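Local coordinates for isomaltose glucohydrolase (Kribbella flavida, PDB 5Z3E), which hydrolyses the alpha-1,6-glucosidic linkage of isomaltose from the non-reducing end, releasing beta-D-glucose and D-glucose in the intracellular breakdown of a cyclic tetrasaccharide, at residues T333-I343 with Y388-L397. The protein carries 1 engineered substitution. Residues are numbered along the deposited sequence; the frame is centred on the assembly and turned at random.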
# COMPACT_ATOMS: atom_id res chain seq x y z
N THR A 333 8.52 20.18 4.96
CA THR A 333 9.21 19.40 5.95
C THR A 333 8.53 19.50 7.32
O THR A 333 8.41 18.51 8.04
CB THR A 333 10.68 19.87 6.06
OG1 THR A 333 11.26 19.84 4.77
CG2 THR A 333 11.46 18.99 7.03
N ALA A 334 8.12 20.70 7.69
CA ALA A 334 7.46 20.88 8.98
C ALA A 334 6.18 20.05 9.04
O ALA A 334 5.87 19.45 10.09
CB ALA A 334 7.17 22.35 9.23
N GLY A 335 5.40 20.04 7.97
CA GLY A 335 4.18 19.26 7.96
C GLY A 335 4.48 17.78 8.06
O GLY A 335 3.78 17.02 8.75
N ALA A 336 5.51 17.34 7.35
CA ALA A 336 5.94 15.95 7.44
C ALA A 336 6.30 15.58 8.87
O ALA A 336 5.88 14.53 9.39
CB ALA A 336 7.10 15.69 6.51
N LEU A 337 7.08 16.45 9.53
CA LEU A 337 7.51 16.20 10.89
C LEU A 337 6.33 16.15 11.85
O LEU A 337 6.33 15.35 12.78
CB LEU A 337 8.51 17.27 11.35
CG LEU A 337 9.90 17.12 10.74
CD1 LEU A 337 10.69 18.40 10.94
CD2 LEU A 337 10.63 15.94 11.40
N ARG A 338 5.33 17.01 11.65
CA ARG A 338 4.18 16.98 12.53
C ARG A 338 3.50 15.62 12.49
O ARG A 338 3.06 15.08 13.51
CB ARG A 338 3.21 18.09 12.19
CG ARG A 338 1.99 18.14 13.09
CD ARG A 338 1.17 19.42 12.98
NE ARG A 338 0.53 19.55 11.68
CZ ARG A 338 -0.68 19.09 11.38
NH1 ARG A 338 -1.18 19.29 10.18
NH2 ARG A 338 -1.43 18.46 12.28
N HIS A 339 3.39 15.06 11.29
CA HIS A 339 2.80 13.73 11.15
C HIS A 339 3.68 12.63 11.71
O HIS A 339 3.17 11.70 12.32
CB HIS A 339 2.38 13.51 9.68
CG HIS A 339 1.22 14.39 9.29
ND1 HIS A 339 1.36 15.70 8.88
CD2 HIS A 339 -0.12 14.17 9.39
CE1 HIS A 339 0.16 16.23 8.71
NE2 HIS A 339 -0.75 15.33 9.01
N LEU A 340 4.99 12.74 11.54
CA LEU A 340 5.91 11.80 12.14
C LEU A 340 5.77 11.80 13.67
O LEU A 340 5.74 10.74 14.30
CB LEU A 340 7.34 12.09 11.73
CG LEU A 340 8.37 11.10 12.21
CD1 LEU A 340 8.22 9.78 11.46
CD2 LEU A 340 9.79 11.65 12.06
N ARG A 341 5.69 12.99 14.26
CA ARG A 341 5.55 13.10 15.72
C ARG A 341 4.24 12.47 16.18
O ARG A 341 4.19 11.79 17.20
CB ARG A 341 5.62 14.57 16.16
CG ARG A 341 6.96 15.21 15.98
CD ARG A 341 6.94 16.65 16.52
NE ARG A 341 8.18 17.34 16.22
CZ ARG A 341 8.31 18.29 15.29
NH1 ARG A 341 7.24 18.68 14.59
NH2 ARG A 341 9.49 18.80 15.04
N TRP A 342 3.16 12.72 15.44
CA TRP A 342 1.86 12.12 15.81
C TRP A 342 1.94 10.60 15.81
O TRP A 342 1.48 9.94 16.75
CB TRP A 342 0.74 12.60 14.87
CG TRP A 342 -0.60 12.04 15.28
CD1 TRP A 342 -1.46 12.59 16.19
CD2 TRP A 342 -1.21 10.82 14.86
NE1 TRP A 342 -2.56 11.81 16.35
CE2 TRP A 342 -2.43 10.70 15.54
CE3 TRP A 342 -0.84 9.81 13.95
CZ2 TRP A 342 -3.28 9.60 15.38
CZ3 TRP A 342 -1.69 8.75 13.78
CH2 TRP A 342 -2.90 8.64 14.49
N ILE A 343 2.55 10.03 14.78
CA ILE A 343 2.70 8.58 14.73
C ILE A 343 3.48 8.07 15.94
O ILE A 343 3.09 7.10 16.58
CB ILE A 343 3.42 8.14 13.45
CG1 ILE A 343 2.54 8.46 12.23
CG2 ILE A 343 3.79 6.67 13.54
CD1 ILE A 343 3.33 8.47 10.96
N TYR A 388 6.24 3.96 8.97
CA TYR A 388 7.07 4.77 9.86
C TYR A 388 8.51 4.81 9.34
O TYR A 388 9.13 5.89 9.26
CB TYR A 388 7.03 4.22 11.29
CG TYR A 388 7.94 5.01 12.19
CD1 TYR A 388 7.51 6.20 12.73
CD2 TYR A 388 9.24 4.59 12.44
CE1 TYR A 388 8.37 6.96 13.51
CE2 TYR A 388 10.10 5.33 13.19
CZ TYR A 388 9.67 6.50 13.76
OH TYR A 388 10.52 7.29 14.51
N LEU A 389 9.04 3.65 8.97
CA LEU A 389 10.39 3.60 8.43
C LEU A 389 10.54 4.43 7.18
O LEU A 389 11.56 5.11 7.00
CB LEU A 389 10.83 2.16 8.19
CG LEU A 389 11.08 1.33 9.44
CD1 LEU A 389 11.40 -0.09 9.05
CD2 LEU A 389 12.25 1.93 10.26
N ILE A 390 9.57 4.37 6.27
CA ILE A 390 9.63 5.17 5.06
C ILE A 390 9.68 6.65 5.39
O ILE A 390 10.51 7.38 4.86
CB ILE A 390 8.47 4.83 4.10
CG1 ILE A 390 8.56 3.39 3.62
CG2 ILE A 390 8.48 5.80 2.92
CD1 ILE A 390 7.34 2.90 2.85
N LEU A 391 8.76 7.12 6.23
CA LEU A 391 8.71 8.54 6.51
C LEU A 391 9.98 9.00 7.27
O LEU A 391 10.54 10.06 6.97
CB LEU A 391 7.44 8.88 7.30
CG LEU A 391 7.29 10.35 7.69
CD1 LEU A 391 7.45 11.28 6.51
CD2 LEU A 391 5.96 10.56 8.39
N ALA A 392 10.42 8.20 8.22
CA ALA A 392 11.65 8.52 8.95
C ALA A 392 12.81 8.64 7.96
O ALA A 392 13.62 9.54 8.06
CB ALA A 392 11.93 7.48 10.00
N ASP A 393 12.90 7.71 7.00
CA ASP A 393 13.96 7.77 6.02
C ASP A 393 13.85 9.01 5.14
O ASP A 393 14.86 9.65 4.83
CB ASP A 393 13.92 6.50 5.15
CG ASP A 393 15.07 6.43 4.22
OD1 ASP A 393 16.23 6.60 4.68
OD2 ASP A 393 14.82 6.18 3.02
N GLU A 394 12.64 9.34 4.71
CA GLU A 394 12.44 10.56 3.91
C GLU A 394 12.95 11.80 4.64
O GLU A 394 13.40 12.76 4.00
CB GLU A 394 10.97 10.71 3.60
CG GLU A 394 10.49 9.87 2.54
CD GLU A 394 11.05 10.28 1.16
OE1 GLU A 394 10.69 11.33 0.62
OE2 GLU A 394 11.80 9.49 0.66
N LEU A 395 12.84 11.79 5.96
CA LEU A 395 13.25 12.92 6.78
C LEU A 395 14.67 12.77 7.26
O LEU A 395 15.13 13.61 8.06
CB LEU A 395 12.25 13.06 7.94
CG LEU A 395 10.87 13.57 7.49
CD1 LEU A 395 9.85 13.38 8.60
CD2 LEU A 395 10.94 15.02 7.04
N GLY A 396 15.43 11.78 6.77
CA GLY A 396 16.85 11.65 7.02
C GLY A 396 17.17 11.12 8.38
O GLY A 396 18.31 11.32 8.86
N LEU A 397 16.24 10.40 9.00
CA LEU A 397 16.32 10.02 10.36
C LEU A 397 16.64 8.62 10.63
O LEU A 397 16.68 8.25 11.81
CB LEU A 397 15.05 10.35 11.10
CG LEU A 397 14.56 11.78 10.96
CD1 LEU A 397 13.24 11.93 11.66
CD2 LEU A 397 15.58 12.78 11.51
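L340 points its forked end into a group formed by Y388, L391, L395 and L397, the centre of an apolar seam between two helices of the (alpha/alpha)6 barrel of family 15 glycoside hydrolases. Helix 333-343 and the helical part 388-394 run roughly antiparallel, at 144°, with their axes 10.5 Å apart at closest approach. CG of L340 stands anti to the backbone N (chi1 -175°), which carries the fork toward the second helix, and its two methyls take different partners. CD1 meets the Y388 ring, the two side chains crossing at about a right angle, with 3.5 Å from L340 CD1 to Y388 CE1. The same methyl also lies against L391, whose CD2 in turn packs on L340 CB. CD2 of L340 turns instead to the chain beyond the second helix, touching L395 CD1 and meeting L397 end on. One turn along, I343 CG2 approaches Y388 CD1 obliquely at 3.8 Å, so the ring carbons CD1 and CE1 take methyls from two successive turns. The tyrosine hydroxyl is hydrogen-bonded to the backbone O of L38, on helix 32-52, which also lies against the ring and L397. L395 divides its own methyls: CD1 reaches L337 CD2 as well as L340, and CD2 rests on A336 CB (3.9 Å) and T333 CG2. T333 and L395 run alongside each other in opposite senses, at the exposed end of the seam. A Schellman motif ends helix 382-394, with G396 at positive phi as its C-prime residue, and turns the chain so that L397 also faces L340; L397 N bonds to A392 O, and G396 N to D393 O. L397 CD1 presses on L340 CD2 at 3.5 Å, closer than usual for two methyl carbons.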